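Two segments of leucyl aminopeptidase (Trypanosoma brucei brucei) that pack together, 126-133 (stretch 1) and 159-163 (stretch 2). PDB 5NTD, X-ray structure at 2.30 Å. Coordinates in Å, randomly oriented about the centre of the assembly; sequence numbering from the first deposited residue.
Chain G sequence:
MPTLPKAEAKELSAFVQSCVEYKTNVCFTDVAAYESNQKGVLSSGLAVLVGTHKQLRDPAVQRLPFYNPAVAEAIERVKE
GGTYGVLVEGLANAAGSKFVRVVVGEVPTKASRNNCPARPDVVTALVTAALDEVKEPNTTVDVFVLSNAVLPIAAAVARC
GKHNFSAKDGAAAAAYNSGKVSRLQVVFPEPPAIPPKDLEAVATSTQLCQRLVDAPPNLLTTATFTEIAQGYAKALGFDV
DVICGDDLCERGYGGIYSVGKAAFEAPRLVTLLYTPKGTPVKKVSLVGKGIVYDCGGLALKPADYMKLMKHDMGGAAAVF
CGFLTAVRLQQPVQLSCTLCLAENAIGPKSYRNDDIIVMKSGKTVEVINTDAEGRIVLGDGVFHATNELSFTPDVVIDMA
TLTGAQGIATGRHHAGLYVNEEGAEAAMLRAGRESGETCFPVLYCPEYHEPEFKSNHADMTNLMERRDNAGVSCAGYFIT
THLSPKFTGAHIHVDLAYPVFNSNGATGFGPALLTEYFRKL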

# COMPACT_ATOMS: atom_id res chain seq x y z
N LEU G 126 36.69 4.41 13.83
CA LEU G 126 37.58 4.19 15.00
C LEU G 126 37.75 5.46 15.84
O LEU G 126 37.64 5.45 17.06
N VAL G 127 38.02 6.55 15.19
CA VAL G 127 38.28 7.80 15.91
C VAL G 127 36.95 8.25 16.56
O VAL G 127 36.92 8.78 17.68
N THR G 128 35.87 8.08 15.82
CA THR G 128 34.51 8.46 16.34
C THR G 128 34.25 7.70 17.66
O THR G 128 33.89 8.29 18.65
N ALA G 129 34.49 6.41 17.62
CA ALA G 129 34.32 5.57 18.79
C ALA G 129 35.24 6.04 19.95
O ALA G 129 34.83 6.15 21.10
N ALA G 130 36.50 6.27 19.63
CA ALA G 130 37.51 6.67 20.64
C ALA G 130 37.13 7.98 21.30
O ALA G 130 37.29 8.15 22.49
N LEU G 131 36.64 8.92 20.52
CA LEU G 131 36.26 10.23 21.06
C LEU G 131 35.04 10.19 22.00
O LEU G 131 34.75 11.14 22.71
N ASP G 132 34.32 9.08 21.98
CA ASP G 132 33.24 8.86 22.94
C ASP G 132 33.78 8.71 24.37
O ASP G 132 33.02 8.79 25.31
N GLU G 133 35.08 8.49 24.51
CA GLU G 133 35.73 8.38 25.84
C GLU G 133 36.23 9.73 26.39
O GLU G 133 36.77 9.81 27.48
N ARG G 159 35.58 14.36 9.24
CA ARG G 159 34.16 13.92 9.24
C ARG G 159 33.78 13.08 10.45
O ARG G 159 32.64 12.70 10.61
N CYS G 160 34.75 12.81 11.31
CA CYS G 160 34.53 11.89 12.43
C CYS G 160 34.00 12.63 13.65
O CYS G 160 34.05 13.84 13.74
N GLY G 161 33.53 11.85 14.59
CA GLY G 161 33.14 12.35 15.89
C GLY G 161 31.88 13.19 15.84
O GLY G 161 31.10 13.11 14.89
N LYS G 162 31.69 13.96 16.89
CA LYS G 162 30.51 14.81 17.02
C LYS G 162 30.56 15.90 15.98
O LYS G 162 31.61 16.42 15.68
N HIS G 163 29.40 16.25 15.47
CA HIS G 163 29.30 17.20 14.37
C HIS G 163 29.30 18.64 14.85
O HIS G 163 28.77 18.97 15.90

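What holds the loop against the helix most firmly? A single hydrogen bond crosses the contact, from Gly161 N to Thr128 OG1, 2.8 Å long and nearly straight at 170°. Thr128 is in the m rotamer (chi1 -68°), and although its CA-to-CB bond runs sideways to the loop, this places the hydroxyl oxygen within reach of the amide. Thr128 OG1 also lies 3.4 Å from Cys160 CB. The backbones are close here: Thr128 CA and Gly161 CA are 4.1 Å apart, the nearest such pair.

Do charged groups also meet across the contact? Farther along, Asp132 and Lys162 form a long salt bridge, with Asp132 OD1 3.7 Å from Lys162 NZ. Both side chains leave their backbones sideways and bring their ends nearer to the other stretch. Lys162 does so through m, t, t and p torsions, whereas Asp132 has chi1 at -131°, between the usual wells. At this separation, on exposed residues, the attraction is likely to be modest.

Which side chains fill the apolar part of the contact? Cys160 points toward the helix with chi1 at 88° (p), and its sulfur meets two residues one helical turn apart. Val127, in the t rotamer, brings CG1 to 3.5 Å from Cys160 SG; Leu131, with chi1 m and chi2 t, brings CD1 to 4.0 Å from Cys160 SG. Both Val127 and Leu131 point their CA-to-CB bonds toward the loop, and the backbone bond from Leu131 N to Val127 O, 2.9 Å, ties their turn together.

Why does glycine suit position 161? Leu131 CD1 is 4.3 Å from Gly161 CA, and a CB built there would come within a tight 3.1 Å of Leu131 CD1. The positive phi of 70° also favours glycine by itself.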

# COMPACT_ATOMS: atom_id res chain seq x y z
CB LEU G 126 38.94 3.71 14.57
CG LEU G 126 38.93 2.35 13.90
CD1 LEU G 126 40.29 2.08 13.32
CD2 LEU G 126 38.56 1.24 14.88
CB VAL G 127 38.91 8.88 15.04
CG1 VAL G 127 39.15 10.16 15.84
CG2 VAL G 127 40.23 8.40 14.50
CB THR G 128 33.41 8.16 15.33
OG1 THR G 128 33.56 9.04 14.22
CG2 THR G 128 32.03 8.34 15.95
CB ALA G 129 34.60 4.11 18.46
CB ALA G 130 38.89 6.78 20.03
CB LEU G 131 36.00 11.22 19.93
CG LEU G 131 37.26 11.59 19.16
CD1 LEU G 131 36.90 12.41 17.95
CD2 LEU G 131 38.21 12.38 20.06
CB ASP G 132 32.42 7.63 22.58
CG ASP G 132 30.92 7.90 22.57
OD1 ASP G 132 30.49 9.01 22.20
OD2 ASP G 132 30.17 6.97 22.92
CB GLU G 133 36.87 7.36 25.89
CG GLU G 133 36.46 5.88 25.84
CD GLU G 133 37.60 4.87 26.05
OE1 GLU G 133 38.74 5.06 25.55
OE2 GLU G 133 37.34 3.83 26.72
CB ARG G 159 33.78 13.21 7.91
CG ARG G 159 34.21 11.75 7.77
CD ARG G 159 33.75 11.18 6.44
NE ARG G 159 34.79 11.11 5.41
CZ ARG G 159 34.89 11.93 4.35
NH1 ARG G 159 34.05 12.95 4.16
NH2 ARG G 159 35.85 11.75 3.46
CB CYS G 160 35.79 11.10 12.79
SG CYS G 160 36.85 11.95 13.99
CB LYS G 162 30.40 15.37 18.43
CG LYS G 162 29.87 14.30 19.35
CD LYS G 162 29.98 14.46 20.85
CE LYS G 162 28.98 13.58 21.61
NZ LYS G 162 28.92 12.18 21.10
CB HIS G 163 28.05 16.96 13.52
CG HIS G 163 28.07 15.66 12.78
ND1 HIS G 163 27.35 15.44 11.63
CD2 HIS G 163 28.78 14.53 13.00
CE1 HIS G 163 27.60 14.23 11.18
NE2 HIS G 163 28.47 13.66 11.99